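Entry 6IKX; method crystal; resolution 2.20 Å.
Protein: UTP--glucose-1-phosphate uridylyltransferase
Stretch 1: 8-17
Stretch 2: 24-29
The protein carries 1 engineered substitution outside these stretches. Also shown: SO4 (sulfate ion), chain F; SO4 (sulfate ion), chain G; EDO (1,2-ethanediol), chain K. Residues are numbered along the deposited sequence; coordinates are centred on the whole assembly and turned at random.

Stretch 1 8-17: PVAGLGTRFL
Stretch 2, residues 24-29: PKEMVT

Residues 8-17 form an irregular, glycine-rich loop that packs against the side chain of Lys-25, and the shorter stretch answers with a 3-10 turn over residues 25-27 (phi/psi -51/-37 at Lys-25, -66/-21 at Glu-26, -98/9 at Met-27). That turn is held by backbone hydrogen bonds from Met-27 N to Pro-24 O (3.0 Å) and from Val-28 N to Lys-25 O (3.2 Å). The register is described by two nearest CA pairs: the CA atoms of Gly-13 and Lys-25 lie 5.4 Å apart, those of Val-9 and Glu-26 7.2 Å. About 310 Å² is buried in all, yet no hydrogen bond or salt bridge crosses between the stretches; what crosses is van der Waals contact, while the Lys-25 to Glu-26 salt bridge lies within the second stretch.

The polar centre is the salt bridge between Lys-25 NZ and Glu-26 OE2, 2.7 Å long, in which NZ donates the hydrogen bond. Both CA-to-CB bonds point toward the loop. Lys-25 has chi1 p (53°), chi2 t (-162°), chi3 132° and chi4 p (81°); Glu-26 has chi1 m (-65°), chi2 p (85°) and chi3 -3°. A long, flexible lysine can extend along the loop near Gly-11 and Gly-13 while its ammonium stays paired with the neighbouring carboxylate. Lys-25 NZ comes within 3.2 Å of Gly-11 N, but both are donors, so this is proximity without a hydrogen bond. Glu-26 OE2 also packs 3.2 Å from Val-9 CA; Val-9 has phi/psi -128/32 and chi1 m.

Glycine gives the loop room for this lysine. At Gly-11 (phi/psi -54/161) a CB would lie 2.5 Å from Lys-25 NZ, a clash. Gly-13 adopts 66/56, a positive phi that favours glycine, and its N lies 3.5 Å from Lys-25 CE; a CB there would sit a tight 3.4 Å from Lys-25 CB.

The apolar contact lies farther along, where Phe-16 CE2 meets Val-28 CG1 at 3.5 Å. Both side chains leave toward the opposing stretch, Phe-16 with phi/psi 61/53 and chi1 -144°, Val-28 with -73/133 and chi1 t (151°). The broad ring and branched valine suit this buried place, with the methyl approaching the ring obliquely.

Two sulfates, probably from the crystallisation liquor, sit at the loop's backbone amides. O2 of the chain F sulfate accepts a very short 2.3 Å hydrogen bond from Gly-13 N, and its O4 accepts one from Thr-14 OG1 (3.0 Å); Thr-14 has chi1 p (51°). O1 of the chain G sulfate receives a weak hydrogen bond from Gly-11 N at 2.8 Å.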

# COMPACT_ATOMS: atom_id res chain seq x y z
N PRO A 8 16.55 -9.39 -8.73
CA PRO A 8 16.33 -9.61 -7.30
C PRO A 8 16.22 -8.22 -6.66
O PRO A 8 17.21 -7.58 -6.66
CB PRO A 8 17.58 -10.38 -6.83
CG PRO A 8 18.33 -10.68 -8.11
CD PRO A 8 17.96 -9.55 -9.07
N VAL A 9 15.03 -7.81 -6.23
CA VAL A 9 14.72 -6.40 -5.79
C VAL A 9 14.04 -6.42 -4.40
O VAL A 9 13.23 -5.54 -4.13
CB VAL A 9 13.83 -5.71 -6.85
CG1 VAL A 9 14.52 -5.57 -8.21
CG2 VAL A 9 12.51 -6.42 -7.02
N ALA A 10 14.37 -7.37 -3.53
CA ALA A 10 13.76 -7.50 -2.18
C ALA A 10 14.61 -6.86 -1.07
O ALA A 10 14.14 -6.91 0.07
CB ALA A 10 13.46 -8.95 -1.86
N GLY A 11 15.77 -6.27 -1.35
CA GLY A 11 16.58 -5.54 -0.33
C GLY A 11 15.76 -4.46 0.38
O GLY A 11 14.72 -4.15 -0.17
N LEU A 12 16.16 -3.95 1.56
CA LEU A 12 15.43 -2.82 2.23
C LEU A 12 16.12 -1.48 1.99
O LEU A 12 15.61 -0.44 2.50
CB LEU A 12 15.31 -3.09 3.73
CG LEU A 12 14.61 -4.40 4.08
CD1 LEU A 12 14.09 -4.36 5.50
CD2 LEU A 12 13.47 -4.68 3.12
N GLY A 13 17.17 -1.49 1.18
CA GLY A 13 17.90 -0.29 0.73
C GLY A 13 18.59 0.40 1.89
O GLY A 13 18.25 1.58 2.12
N THR A 14 19.44 -0.32 2.64
CA THR A 14 20.16 0.25 3.78
C THR A 14 21.19 1.22 3.31
O THR A 14 21.44 2.22 3.93
CB THR A 14 20.73 -0.78 4.75
OG1 THR A 14 21.48 -1.75 4.05
CG2 THR A 14 19.62 -1.44 5.49
N ARG A 15 21.79 0.91 2.18
CA ARG A 15 22.60 1.86 1.47
C ARG A 15 21.56 2.81 0.77
O ARG A 15 20.44 2.37 0.42
CB ARG A 15 23.52 1.14 0.49
CG ARG A 15 23.65 -0.37 0.73
CD ARG A 15 24.87 -0.99 0.06
NE ARG A 15 24.60 -1.49 -1.28
CZ ARG A 15 25.31 -1.17 -2.35
NH1 ARG A 15 25.00 -1.66 -3.54
NH2 ARG A 15 26.33 -0.35 -2.23
N PHE A 16 21.91 4.08 0.58
CA PHE A 16 21.04 5.16 0.03
C PHE A 16 19.86 5.27 0.97
O PHE A 16 18.75 5.30 0.54
CB PHE A 16 20.60 4.91 -1.44
CG PHE A 16 20.50 6.12 -2.28
CD1 PHE A 16 20.59 7.36 -1.74
CD2 PHE A 16 20.29 5.98 -3.62
CE1 PHE A 16 20.50 8.47 -2.54
CE2 PHE A 16 20.19 7.08 -4.42
CZ PHE A 16 20.30 8.32 -3.88
N LEU A 17 20.14 5.45 2.25
CA LEU A 17 19.08 5.35 3.23
C LEU A 17 17.98 6.31 3.48
O LEU A 17 16.88 5.82 3.71
CB LEU A 17 19.53 4.80 4.55
CG LEU A 17 18.35 4.08 5.17
CD1 LEU A 17 17.58 3.26 4.18
CD2 LEU A 17 18.84 3.18 6.25
N PRO A 24 10.97 2.07 -2.56
CA PRO A 24 12.05 1.18 -2.98
C PRO A 24 13.31 1.92 -3.44
O PRO A 24 13.18 2.93 -4.11
CB PRO A 24 11.33 0.38 -4.07
CG PRO A 24 9.91 0.29 -3.58
CD PRO A 24 9.66 1.71 -3.09
N LYS A 25 14.49 1.40 -3.12
CA LYS A 25 15.76 1.88 -3.75
C LYS A 25 15.58 1.86 -5.28
O LYS A 25 16.08 2.77 -5.92
CB LYS A 25 17.00 1.06 -3.37
CG LYS A 25 16.87 -0.45 -3.59
CD LYS A 25 17.87 -1.36 -2.84
CE LYS A 25 17.19 -2.54 -2.13
NZ LYS A 25 16.88 -3.70 -3.00
N GLU A 26 14.87 0.86 -5.82
CA GLU A 26 14.70 0.66 -7.28
C GLU A 26 13.89 1.82 -7.87
O GLU A 26 14.03 2.04 -9.06
CB GLU A 26 14.02 -0.68 -7.54
CG GLU A 26 14.88 -1.86 -7.12
CD GLU A 26 14.78 -2.26 -5.64
OE1 GLU A 26 14.05 -1.57 -4.84
OE2 GLU A 26 15.42 -3.27 -5.29
N MET A 27 13.11 2.54 -7.04
CA MET A 27 12.16 3.61 -7.47
C MET A 27 12.78 5.00 -7.31
O MET A 27 12.11 6.02 -7.54
CB MET A 27 10.83 3.50 -6.71
CG MET A 27 10.02 2.30 -7.17
SD MET A 27 9.87 2.24 -8.99
CE MET A 27 8.58 3.47 -9.12
N VAL A 28 14.07 5.03 -7.02
CA VAL A 28 14.85 6.28 -6.86
C VAL A 28 15.07 6.93 -8.23
O VAL A 28 15.55 6.25 -9.17
CB VAL A 28 16.14 5.91 -6.12
CG1 VAL A 28 17.32 6.81 -6.46
CG2 VAL A 28 15.87 5.88 -4.63
N THR A 29 14.83 8.23 -8.31
CA THR A 29 14.67 8.89 -9.62
C THR A 29 16.06 9.21 -10.15
O THR A 29 16.90 9.70 -9.41
CB THR A 29 13.58 9.98 -9.64
OG1 THR A 29 14.09 11.12 -10.35
CG2 THR A 29 13.05 10.34 -8.26
S SO4 F . 19.97 -3.25 0.84
O1 SO4 F . 20.66 -4.31 0.12
O2 SO4 F . 18.61 -3.15 0.38
O3 SO4 F . 20.65 -1.98 0.62
O4 SO4 F . 19.95 -3.58 2.25
S SO4 G . 17.92 -9.03 -2.65
O1 SO4 G . 17.81 -7.59 -2.75
O2 SO4 G . 16.86 -9.63 -3.43
O3 SO4 G . 17.80 -9.44 -1.28
O4 SO4 G . 19.21 -9.46 -3.14
C1 EDO K . 12.81 -0.46 3.65
O1 EDO K . 13.44 0.73 3.08
C2 EDO K . 11.31 -0.52 3.84
O2 EDO K . 10.87 -1.56 4.74